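Local coordinates for methylglyoxal reductase (NADPH-dependent) (Candida albicans SC5314, PDB 6KWS), which probably reduces methylglyoxal with NADPH as electron donor, as a member of the dihydroflavonol-4-reductase branch of the NAD(P)-dependent epimerase/dehydratase family, at residues A[217-220]-A[221-225]; A[274-277]-A[278-282]; A[330-333]-A[334-338]. The protein carries 1 engineered substitution. All blocks are in the same frame, centred on the assembly; numbering follows the deposited sequence.

Contact 1: A[217-220]-A[221-225]; sequences IINS and ILKLK
The carbonyl oxygen I217 O takes two donors, the amide of I221 one turn further along and the hydroxyl of S220. This is the C-terminal part of helix 216-222, the helix of a beta-alpha-beta unit between strands 196-198 and 234-239. The amide bond is weak, with I221 N 3.5 Å from I217 O, whereas S220 OG lies 2.9 Å from the same oxygen. S220 manages this because its chi1 of 78° sets OG between its own backbone N and carbonyl carbon, folding it back over the preceding turn; the hydroxyl comes in 33° out of the carbonyl plane.

The backbone bonds from one segment to the other are all weak and mix four-residue with three-residue spans. L222 N, for instance, lies 3.5 Å from I218 O and 2.9 Å from N219 O, and K223 N reaches S220 O at 3.3 Å.

On one flank the side chains of N219 and L222 cross at about a right angle, N219 OD1 coming 4.2 Å from L222 CD1, and N219 ND2 passes K223 CE at 3.9 Å. N219 and K223 do not bond to each other through their side chains; E216 gathers both ends, OE1 accepting from ND2 and OE2 pairing with NZ in a salt bridge. Q209 O is a second acceptor for ND2. The chain runs on and brings L224 CG to 3.5 Å from S220 O.

Contact 2: A[274-277]-A[278-282]; sequences VDII and NDKFP
N278 shows how a side chain can run back along its own helix. Its CB sits 3.5 Å from V274 O, the oxygen to which its backbone N is bonded at 2.8 Å in a nearly straight N-H...O line (176°). One atom further out, CG is still beside that oxygen at 3.8 Å. At the tip, ND2 comes alongside V274 CG1, the two side chains lying next to each other and pointing the same way. V274 brings that methyl forward by holding CG1 anti to its backbone N (chi1 176°). ND2 donates to P289 O in a nearby loop, so N278 ties the helix to its neighbour while its carbon atoms follow the preceding turn.

On another side of the helix D279 N donates to D275 O. The carboxylates of these two residues keep apart, with D275 OD1 and D279 OD2 5.7 Å from each other; D275 is instead engaged by Q271 NE2 and G294 N, which hydrogen-bond OD1 and OD2 respectively and probably stabilise the carboxylate.

At the end of the helix I277 O receives two amides. F281 N approaches it almost head-on at 3.0 Å, while K280 N, at 3.2 Å, stands well above the carbonyl plane. The same oxygen lies near the plane of the F281 ring, at its edge, and CD2 of that ring meets I277 CG2 at 4.2 Å. V331 of helix 323-337 touches both I277 and F281, and the F281 ring also meets that of Y328. A carbonyl that accepts from both the i+3 and the i+4 amide in the last turn, with F281 the first residue to leave helical backbone angles, is what is found at a helix C-terminus, here that of helix 270-280.

Contact 3: A[330-333]-A[334-338]; sequences TVEQ and IVNAH
V331 and V335 pack side by side on helix 323-337, with V331 CG1 3.9 Å from V335 CG2; V331 is buried, while V335 stands nearer the surface. Each valine turns one branch to the other: V331 CG1 is anti to its backbone N (chi1 175°), which carries it forward along the helix, while V335 CG2 sits beside its own N and leans back. Next to them the buried I334 lays CG1 over the preceding turn, 3.3 Å from T330 O. The backbone beneath is regular, V335 N meeting V331 O at 2.8 Å, I334 N meeting T330 O at 3.1 Å and N336 N meeting E332 O at 3.0 Å. T330 OG1 turns back to S326 O.

The unbroken i to i+4 ladder marks an alpha-helix, here the last one of the chain, and V331 and I334 face helix 216-222. Q333 NE2 donates to the backbone O of Q201; the side chain of Q333 lies about 6 Å from that of F12, which binds NADPH in a structure of this protein, although none is bound to this chain.

Packing is looser on the solvent side, where E332 and N336 face each other across one turn. Their side chains cross obliquely, with carboxylate and amide planes 65° apart. E332 OE1 stays 4.0 Å from N336 ND2, and the closest approach of the two side chains is N336 ND2 to the aliphatic E332 CG at 3.8 Å.

How the contacts relate
Contacts 1, 2 and 3 follow one another along the chain, each in the closing part of a separate helix: 216-222, 270-280 and 323-337. Their centres lie 12 to 14 Å apart on one side of the chain's centre, and every pair touches. I221 and L222 of contact 1 meet I277 of contact 2, I218 and L222 meet V331 of contact 3, and I277 and F281 complete the triangle by packing on V331. This apolar cluster lies beside the end of the mixed sheet that holds strand 196-198. It probably helps join the C-terminal helix to the nucleotide-binding part of the fold: contacts 1 and 3 lie near F12 and V197, contact 2 farther away, with no NADPH bound here.

Contact 1: A[217-220]-A[221-225]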
ATOM      1  N   ILE A 217      -1.766  11.617  -7.804  1.00 50.29           N
ATOM      2  CA  ILE A 217      -0.630  12.483  -8.121  1.00 50.71           C
ATOM      3  C   ILE A 217      -0.411  12.532  -9.631  1.00 51.05           C
ATOM      4  O   ILE A 217      -0.309  13.608 -10.234  1.00 52.66           O
ATOM      5  CB  ILE A 217       0.622  11.993  -7.374  1.00 49.99           C
ATOM      6  CG1 ILE A 217       0.284  11.877  -5.892  1.00 47.97           C
ATOM      7  CG2 ILE A 217       1.797  12.916  -7.607  1.00 43.07           C
ATOM      8  CD1 ILE A 217       1.424  11.469  -5.037  1.00 46.32           C
ATOM      9  N   ILE A 218      -0.368  11.358 -10.262  1.00 48.71           N
ATOM     10  CA  ILE A 218      -0.217  11.273 -11.713  1.00 47.65           C
ATOM     11  C   ILE A 218      -1.454  11.827 -12.411  1.00 53.84           C
ATOM     12  O   ILE A 218      -1.361  12.624 -13.353  1.00 47.21           O
ATOM     13  CB  ILE A 218       0.059   9.815 -12.114  1.00 41.81           C
ATOM     14  CG1 ILE A 218       1.425   9.398 -11.555  1.00 42.72           C
ATOM     15  CG2 ILE A 218      -0.006   9.650 -13.617  1.00 37.80           C
ATOM     16  CD1 ILE A 218       1.710   7.928 -11.590  1.00 33.91           C
ATOM     17  N   ASN A 219      -2.635  11.407 -11.952  1.00 55.80           N
ATOM     18  CA  ASN A 219      -3.888  11.880 -12.529  1.00 52.44           C
ATOM     19  C   ASN A 219      -3.991  13.401 -12.479  1.00 53.74           C
ATOM     20  O   ASN A 219      -4.471  14.027 -13.431  1.00 52.74           O
ATOM     21  CB  ASN A 219      -5.066  11.248 -11.787  1.00 58.16           C
ATOM     22  CG  ASN A 219      -6.313  11.192 -12.628  1.00 58.48           C
ATOM     23  OD1 ASN A 219      -6.235  11.151 -13.849  1.00 59.33           O
ATOM     24  ND2 ASN A 219      -7.472  11.210 -11.986  1.00 64.09           N
ATOM     25  N   SER A 220      -3.554  14.013 -11.373  1.00 53.01           N
ATOM     26  CA  SER A 220      -3.706  15.453 -11.236  1.00 50.04           C
ATOM     27  C   SER A 220      -2.863  16.202 -12.264  1.00 52.31           C
ATOM     28  O   SER A 220      -3.242  17.301 -12.690  1.00 51.89           O
ATOM     29  CB  SER A 220      -3.351  15.878  -9.815  1.00 51.59           C
ATOM     30  OG  SER A 220      -1.947  15.923  -9.651  1.00 60.21           O
ATOM     31  N   ILE A 221      -1.737  15.617 -12.695  1.00 51.01           N
ATOM     32  CA  ILE A 221      -0.985  16.174 -13.821  1.00 46.86           C
ATOM     33  C   ILE A 221      -1.857  16.252 -15.073  1.00 50.21           C
ATOM     34  O   ILE A 221      -1.830  17.250 -15.806  1.00 52.49           O
ATOM     35  CB  ILE A 221       0.282  15.348 -14.104  1.00 45.48           C
ATOM     36  CG1 ILE A 221       1.228  15.304 -12.899  1.00 47.57           C
ATOM     37  CG2 ILE A 221       0.971  15.869 -15.337  1.00 42.14           C
ATOM     38  CD1 ILE A 221       1.611  16.638 -12.380  1.00 50.53           C
ATOM     39  N   LEU A 222      -2.630  15.198 -15.353  1.00 48.95           N
ATOM     40  CA  LEU A 222      -3.396  15.160 -16.597  1.00 48.82           C
ATOM     41  C   LEU A 222      -4.494  16.210 -16.660  1.00 49.36           C
ATOM     42  O   LEU A 222      -5.025  16.454 -17.745  1.00 45.46           O
ATOM     43  CB  LEU A 222      -4.019  13.777 -16.813  1.00 45.25           C
ATOM     44  CG  LEU A 222      -3.015  12.638 -16.953  1.00 42.56           C
ATOM     45  CD1 LEU A 222      -3.695  11.309 -17.139  1.00 39.33           C
ATOM     46  CD2 LEU A 222      -2.096  12.925 -18.102  1.00 47.03           C
ATOM     47  N   LYS A 223      -4.853  16.838 -15.545  1.00 49.87           N
ATOM     48  CA  LYS A 223      -5.888  17.861 -15.560  1.00 53.01           C
ATOM     49  C   LYS A 223      -5.330  19.278 -15.610  1.00 49.83           C
ATOM     50  O   LYS A 223      -6.089  20.233 -15.459  1.00 54.38           O
ATOM     51  CB  LYS A 223      -6.799  17.711 -14.348  1.00 57.21           C
ATOM     52  CG  LYS A 223      -7.450  16.353 -14.246  1.00 57.27           C
ATOM     53  CD  LYS A 223      -8.311  16.315 -13.011  1.00 63.21           C
ATOM     54  CE  LYS A 223      -8.496  14.909 -12.514  1.00 67.33           C
ATOM     55  NZ  LYS A 223      -8.616  14.950 -11.032  1.00 72.10           N
ATOM     56  N   LEU A 224      -4.036  19.442 -15.822  1.00 51.26           N
ATOM     57  CA  LEU A 224      -3.464  20.772 -15.932  1.00 53.13           C
ATOM     58  C   LEU A 224      -3.548  21.285 -17.365  1.00 54.95           C
ATOM     59  O   LEU A 224      -3.418  20.525 -18.328  1.00 53.68           O
ATOM     60  CB  LEU A 224      -2.011  20.761 -15.467  1.00 53.25           C
ATOM     61  CG  LEU A 224      -1.846  20.243 -14.045  1.00 51.97           C
ATOM     62  CD1 LEU A 224      -0.380  20.269 -13.632  1.00 48.13           C
ATOM     63  CD2 LEU A 224      -2.727  21.049 -13.086  1.00 46.67           C
ATOM     64  N   LYS A 225      -3.771  22.610 -17.497  1.00 66.14           N
ATOM     65  CA  LYS A 225      -3.724  23.403 -18.721  1.00 67.22           C
ATOM     66  C   LYS A 225      -2.292  23.883 -18.988  1.00 62.85           C
ATOM     67  O   LYS A 225      -1.503  24.049 -18.049  1.00 59.60           O
ATOM     68  CB  LYS A 225      -4.670  24.601 -18.605  1.00 69.57           C
ATOM     69  CG  LYS A 225      -6.007  24.298 -17.916  1.00 66.89           C
ATOM     70  CD  LYS A 225      -7.065  25.340 -18.268  1.00 73.94           C
ATOM     71  CE  LYS A 225      -8.439  24.691 -18.530  1.00 71.76           C
ATOM     72  NZ  LYS A 225      -8.577  23.977 -19.839  1.00 69.09           N
TER

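Contact 2: A[274-277]-A[278-282]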
ATOM      1  N   VAL A 274       5.640  14.871 -15.256  1.00 37.96           N
ATOM      2  CA  VAL A 274       5.413  15.725 -16.424  1.00 39.30           C
ATOM      3  C   VAL A 274       6.320  15.315 -17.579  1.00 40.94           C
ATOM      4  O   VAL A 274       5.849  15.023 -18.686  1.00 43.14           O
ATOM      5  CB  VAL A 274       5.618  17.203 -16.060  1.00 40.96           C
ATOM      6  CG1 VAL A 274       5.476  18.060 -17.298  1.00 43.49           C
ATOM      7  CG2 VAL A 274       4.613  17.614 -14.996  1.00 43.64           C
ATOM      8  N   ASP A 275       7.635  15.257 -17.324  1.00 38.50           N
ATOM      9  CA  ASP A 275       8.600  14.897 -18.366  1.00 39.27           C
ATOM     10  C   ASP A 275       8.271  13.554 -19.016  1.00 41.99           C
ATOM     11  O   ASP A 275       8.303  13.430 -20.248  1.00 42.15           O
ATOM     12  CB  ASP A 275      10.021  14.862 -17.795  1.00 40.82           C
ATOM     13  CG  ASP A 275      10.591  16.257 -17.514  1.00 53.92           C
ATOM     14  OD1 ASP A 275       9.988  17.265 -17.971  1.00 56.09           O
ATOM     15  OD2 ASP A 275      11.652  16.340 -16.834  1.00 57.39           O
ATOM     16  N   ILE A 276       7.977  12.527 -18.205  1.00 38.96           N
ATOM     17  CA  ILE A 276       7.647  11.217 -18.763  1.00 35.18           C
ATOM     18  C   ILE A 276       6.421  11.312 -19.657  1.00 41.96           C
ATOM     19  O   ILE A 276       6.390  10.745 -20.759  1.00 39.90           O
ATOM     20  CB  ILE A 276       7.432  10.177 -17.653  1.00 33.04           C
ATOM     21  CG1 ILE A 276       8.746   9.874 -16.922  1.00 38.06           C
ATOM     22  CG2 ILE A 276       6.849   8.913 -18.242  1.00 31.35           C
ATOM     23  CD1 ILE A 276       8.633   8.766 -15.872  1.00 32.05           C
ATOM     24  N   ILE A 277       5.394  12.033 -19.200  1.00 39.90           N
ATOM     25  CA  ILE A 277       4.146  12.105 -19.948  1.00 40.68           C
ATOM     26  C   ILE A 277       4.357  12.875 -21.247  1.00 45.84           C
ATOM     27  O   ILE A 277       3.962  12.418 -22.330  1.00 42.13           O
ATOM     28  CB  ILE A 277       3.037  12.721 -19.071  1.00 45.66           C
ATOM     29  CG1 ILE A 277       2.778  11.817 -17.854  1.00 39.68           C
ATOM     30  CG2 ILE A 277       1.735  12.951 -19.869  1.00 36.98           C
ATOM     31  CD1 ILE A 277       1.760  12.378 -16.861  1.00 36.67           C
ATOM     32  N   ASN A 278       5.027  14.035 -21.164  1.00 47.02           N
ATOM     33  CA  ASN A 278       5.278  14.826 -22.366  1.00 46.12           C
ATOM     34  C   ASN A 278       6.099  14.049 -23.396  1.00 53.44           C
ATOM     35  O   ASN A 278       5.910  14.248 -24.605  1.00 58.81           O
ATOM     36  CB  ASN A 278       5.944  16.153 -22.004  1.00 38.33           C
ATOM     37  CG  ASN A 278       4.927  17.243 -21.689  1.00 46.93           C
ATOM     38  OD1 ASN A 278       3.982  17.438 -22.446  1.00 53.64           O
ATOM     39  ND2 ASN A 278       5.129  17.974 -20.594  1.00 42.82           N
ATOM     40  N   ASP A 279       6.952  13.112 -22.955  1.00 49.51           N
ATOM     41  CA  ASP A 279       7.772  12.351 -23.896  1.00 53.90           C
ATOM     42  C   ASP A 279       7.149  11.030 -24.369  1.00 52.37           C
ATOM     43  O   ASP A 279       7.607  10.469 -25.370  1.00 48.21           O
ATOM     44  CB  ASP A 279       9.156  12.090 -23.288  1.00 48.13           C
ATOM     45  CG  ASP A 279      10.152  13.251 -23.572  1.00 78.76           C
ATOM     46  OD1 ASP A 279      10.555  13.408 -24.761  1.00 80.98           O
ATOM     47  OD2 ASP A 279      10.510  14.018 -22.619  1.00 73.20           O
ATOM     48  N   LYS A 280       6.097  10.526 -23.737  1.00 45.84           N
ATOM     49  CA  LYS A 280       5.538   9.260 -24.188  1.00 45.03           C
ATOM     50  C   LYS A 280       4.126   9.375 -24.749  1.00 46.11           C
ATOM     51  O   LYS A 280       3.616   8.402 -25.315  1.00 44.39           O
ATOM     52  CB  LYS A 280       5.553   8.230 -23.049  1.00 41.44           C
ATOM     53  CG  LYS A 280       6.917   8.030 -22.419  1.00 38.70           C
ATOM     54  CD  LYS A 280       7.824   7.228 -23.301  1.00 42.97           C
ATOM     55  CE  LYS A 280       9.280   7.583 -23.037  1.00 47.65           C
ATOM     56  NZ  LYS A 280      10.205   6.520 -23.510  1.00 55.66           N
ATOM     57  N   PHE A 281       3.476  10.525 -24.626  1.00 42.29           N
ATOM     58  CA  PHE A 281       2.103  10.685 -25.085  1.00 46.04           C
ATOM     59  C   PHE A 281       2.065  11.894 -26.006  1.00 52.74           C
ATOM     60  O   PHE A 281       1.691  13.007 -25.589  1.00 44.20           O
ATOM     61  CB  PHE A 281       1.134  10.802 -23.911  1.00 43.75           C
ATOM     62  CG  PHE A 281       1.078   9.571 -23.064  1.00 40.45           C
ATOM     63  CD1 PHE A 281       0.112   8.607 -23.279  1.00 37.44           C
ATOM     64  CD2 PHE A 281       2.012   9.365 -22.059  1.00 41.54           C
ATOM     65  CE1 PHE A 281       0.064   7.463 -22.492  1.00 39.88           C
ATOM     66  CE2 PHE A 281       1.973   8.230 -21.279  1.00 41.58           C
ATOM     67  CZ  PHE A 281       0.993   7.274 -21.494  1.00 40.91           C
ATOM     68  N   PRO A 282       2.449  11.701 -27.273  1.00 58.59           N
ATOM     69  CA  PRO A 282       2.386  12.790 -28.258  1.00 51.86           C
ATOM     70  C   PRO A 282       1.045  13.483 -28.252  1.00 58.29           C
ATOM     71  O   PRO A 282       0.971  14.707 -28.379  1.00 59.91           O
ATOM     72  CB  PRO A 282       2.643  12.059 -29.575  1.00 51.67           C
ATOM     73  CG  PRO A 282       3.451  10.844 -29.173  1.00 51.91           C
ATOM     74  CD  PRO A 282       2.855  10.423 -27.880  1.00 56.32           C
TER

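Contact 3: A[330-333]-A[334-338]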
ATOM      1  N   THR A 330       0.183   3.543 -16.067  1.00 31.09           N
ATOM      2  CA  THR A 330      -0.902   4.192 -15.342  1.00 34.98           C
ATOM      3  C   THR A 330      -1.668   5.143 -16.249  1.00 37.77           C
ATOM      4  O   THR A 330      -2.907   5.117 -16.293  1.00 34.67           O
ATOM      5  CB  THR A 330      -0.345   4.953 -14.135  1.00 34.66           C
ATOM      6  OG1 THR A 330       0.458   4.077 -13.344  1.00 37.76           O
ATOM      7  CG2 THR A 330      -1.462   5.535 -13.270  1.00 32.44           C
ATOM      8  N   VAL A 331      -0.940   6.021 -16.940  1.00 31.86           N
ATOM      9  CA  VAL A 331      -1.591   6.988 -17.809  1.00 36.11           C
ATOM     10  C   VAL A 331      -2.342   6.269 -18.926  1.00 40.17           C
ATOM     11  O   VAL A 331      -3.487   6.625 -19.249  1.00 37.24           O
ATOM     12  CB  VAL A 331      -0.559   7.988 -18.368  1.00 37.62           C
ATOM     13  CG1 VAL A 331      -1.220   8.931 -19.394  1.00 36.87           C
ATOM     14  CG2 VAL A 331       0.063   8.778 -17.249  1.00 35.46           C
ATOM     15  N   GLU A 332      -1.704   5.256 -19.535  1.00 35.94           N
ATOM     16  CA  GLU A 332      -2.334   4.508 -20.617  1.00 35.54           C
ATOM     17  C   GLU A 332      -3.696   4.010 -20.179  1.00 37.37           C
ATOM     18  O   GLU A 332      -4.703   4.192 -20.874  1.00 33.70           O
ATOM     19  CB  GLU A 332      -1.450   3.331 -21.032  1.00 41.27           C
ATOM     20  CG  GLU A 332      -1.587   2.930 -22.502  1.00 53.29           C
ATOM     21  CD  GLU A 332      -1.256   1.448 -22.770  1.00 69.15           C
ATOM     22  OE1 GLU A 332      -1.373   1.011 -23.946  1.00 71.53           O
ATOM     23  OE2 GLU A 332      -0.890   0.721 -21.807  1.00 68.69           O
ATOM     24  N   GLN A 333      -3.747   3.433 -18.982  1.00 37.33           N
ATOM     25  CA  GLN A 333      -4.996   2.902 -18.465  1.00 30.41           C
ATOM     26  C   GLN A 333      -6.029   4.001 -18.297  1.00 31.64           C
ATOM     27  O   GLN A 333      -7.155   3.873 -18.762  1.00 40.34           O
ATOM     28  CB  GLN A 333      -4.724   2.194 -17.155  1.00 34.95           C
ATOM     29  CG  GLN A 333      -5.791   1.242 -16.723  1.00 37.22           C
ATOM     30  CD  GLN A 333      -5.571   0.788 -15.306  1.00 40.54           C
ATOM     31  OE1 GLN A 333      -5.131   1.562 -14.455  1.00 47.83           O
ATOM     32  NE2 GLN A 333      -5.850  -0.475 -15.042  1.00 41.10           N
ATOM     33  N   ILE A 334      -5.654   5.103 -17.658  1.00 36.31           N
ATOM     34  CA  ILE A 334      -6.587   6.207 -17.447  1.00 38.54           C
ATOM     35  C   ILE A 334      -7.107   6.737 -18.779  1.00 42.13           C
ATOM     36  O   ILE A 334      -8.315   6.931 -18.964  1.00 40.54           O
ATOM     37  CB  ILE A 334      -5.912   7.330 -16.638  1.00 38.70           C
ATOM     38  CG1 ILE A 334      -5.478   6.835 -15.255  1.00 40.89           C
ATOM     39  CG2 ILE A 334      -6.817   8.545 -16.550  1.00 32.86           C
ATOM     40  CD1 ILE A 334      -4.807   7.909 -14.392  1.00 44.93           C
ATOM     41  N   VAL A 335      -6.198   7.017 -19.714  1.00 39.24           N
ATOM     42  CA  VAL A 335      -6.598   7.650 -20.968  1.00 38.25           C
ATOM     43  C   VAL A 335      -7.537   6.734 -21.751  1.00 40.93           C
ATOM     44  O   VAL A 335      -8.624   7.146 -22.179  1.00 43.46           O
ATOM     45  CB  VAL A 335      -5.353   8.043 -21.784  1.00 36.21           C
ATOM     46  CG1 VAL A 335      -5.711   8.322 -23.201  1.00 32.74           C
ATOM     47  CG2 VAL A 335      -4.718   9.276 -21.182  1.00 39.59           C
ATOM     48  N   ASN A 336      -7.148   5.471 -21.924  1.00 36.02           N
ATOM     49  CA  ASN A 336      -8.003   4.539 -22.653  1.00 39.80           C
ATOM     50  C   ASN A 336      -9.340   4.315 -21.955  1.00 41.56           C
ATOM     51  O   ASN A 336     -10.345   4.044 -22.618  1.00 46.44           O
ATOM     52  CB  ASN A 336      -7.290   3.198 -22.857  1.00 36.81           C
ATOM     53  CG  ASN A 336      -6.047   3.325 -23.725  1.00 41.67           C
ATOM     54  OD1 ASN A 336      -5.859   4.331 -24.430  1.00 41.09           O
ATOM     55  ND2 ASN A 336      -5.185   2.303 -23.677  1.00 42.43           N
ATOM     56  N   ALA A 337      -9.381   4.419 -20.626  1.00 44.07           N
ATOM     57  CA  ALA A 337     -10.628   4.145 -19.919  1.00 46.15           C
ATOM     58  C   ALA A 337     -11.637   5.261 -20.130  1.00 42.46           C
ATOM     59  O   ALA A 337     -12.842   4.999 -20.189  1.00 46.95           O
ATOM     60  CB  ALA A 337     -10.367   3.926 -18.428  1.00 41.20           C
ATOM     61  N   HIS A 338     -11.166   6.495 -20.266  1.00 42.19           N
ATOM     62  CA  HIS A 338     -12.027   7.615 -20.609  1.00 47.86           C
ATOM     63  C   HIS A 338     -12.544   7.544 -22.047  1.00 56.75           C
ATOM     64  O   HIS A 338     -13.348   8.401 -22.432  1.00 61.94           O
ATOM     65  CB  HIS A 338     -11.273   8.931 -20.378  1.00 54.39           C
ATOM     66  CG  HIS A 338     -10.900   9.189 -18.940  1.00 62.03           C
ATOM     67  ND1 HIS A 338     -11.608   8.666 -17.875  1.00 57.30           N
ATOM     68  CD2 HIS A 338      -9.897   9.926 -18.396  1.00 59.81           C
ATOM     69  CE1 HIS A 338     -11.057   9.061 -16.740  1.00 58.28           C
ATOM     70  NE2 HIS A 338     -10.021   9.833 -17.028  1.00 59.74           N
TER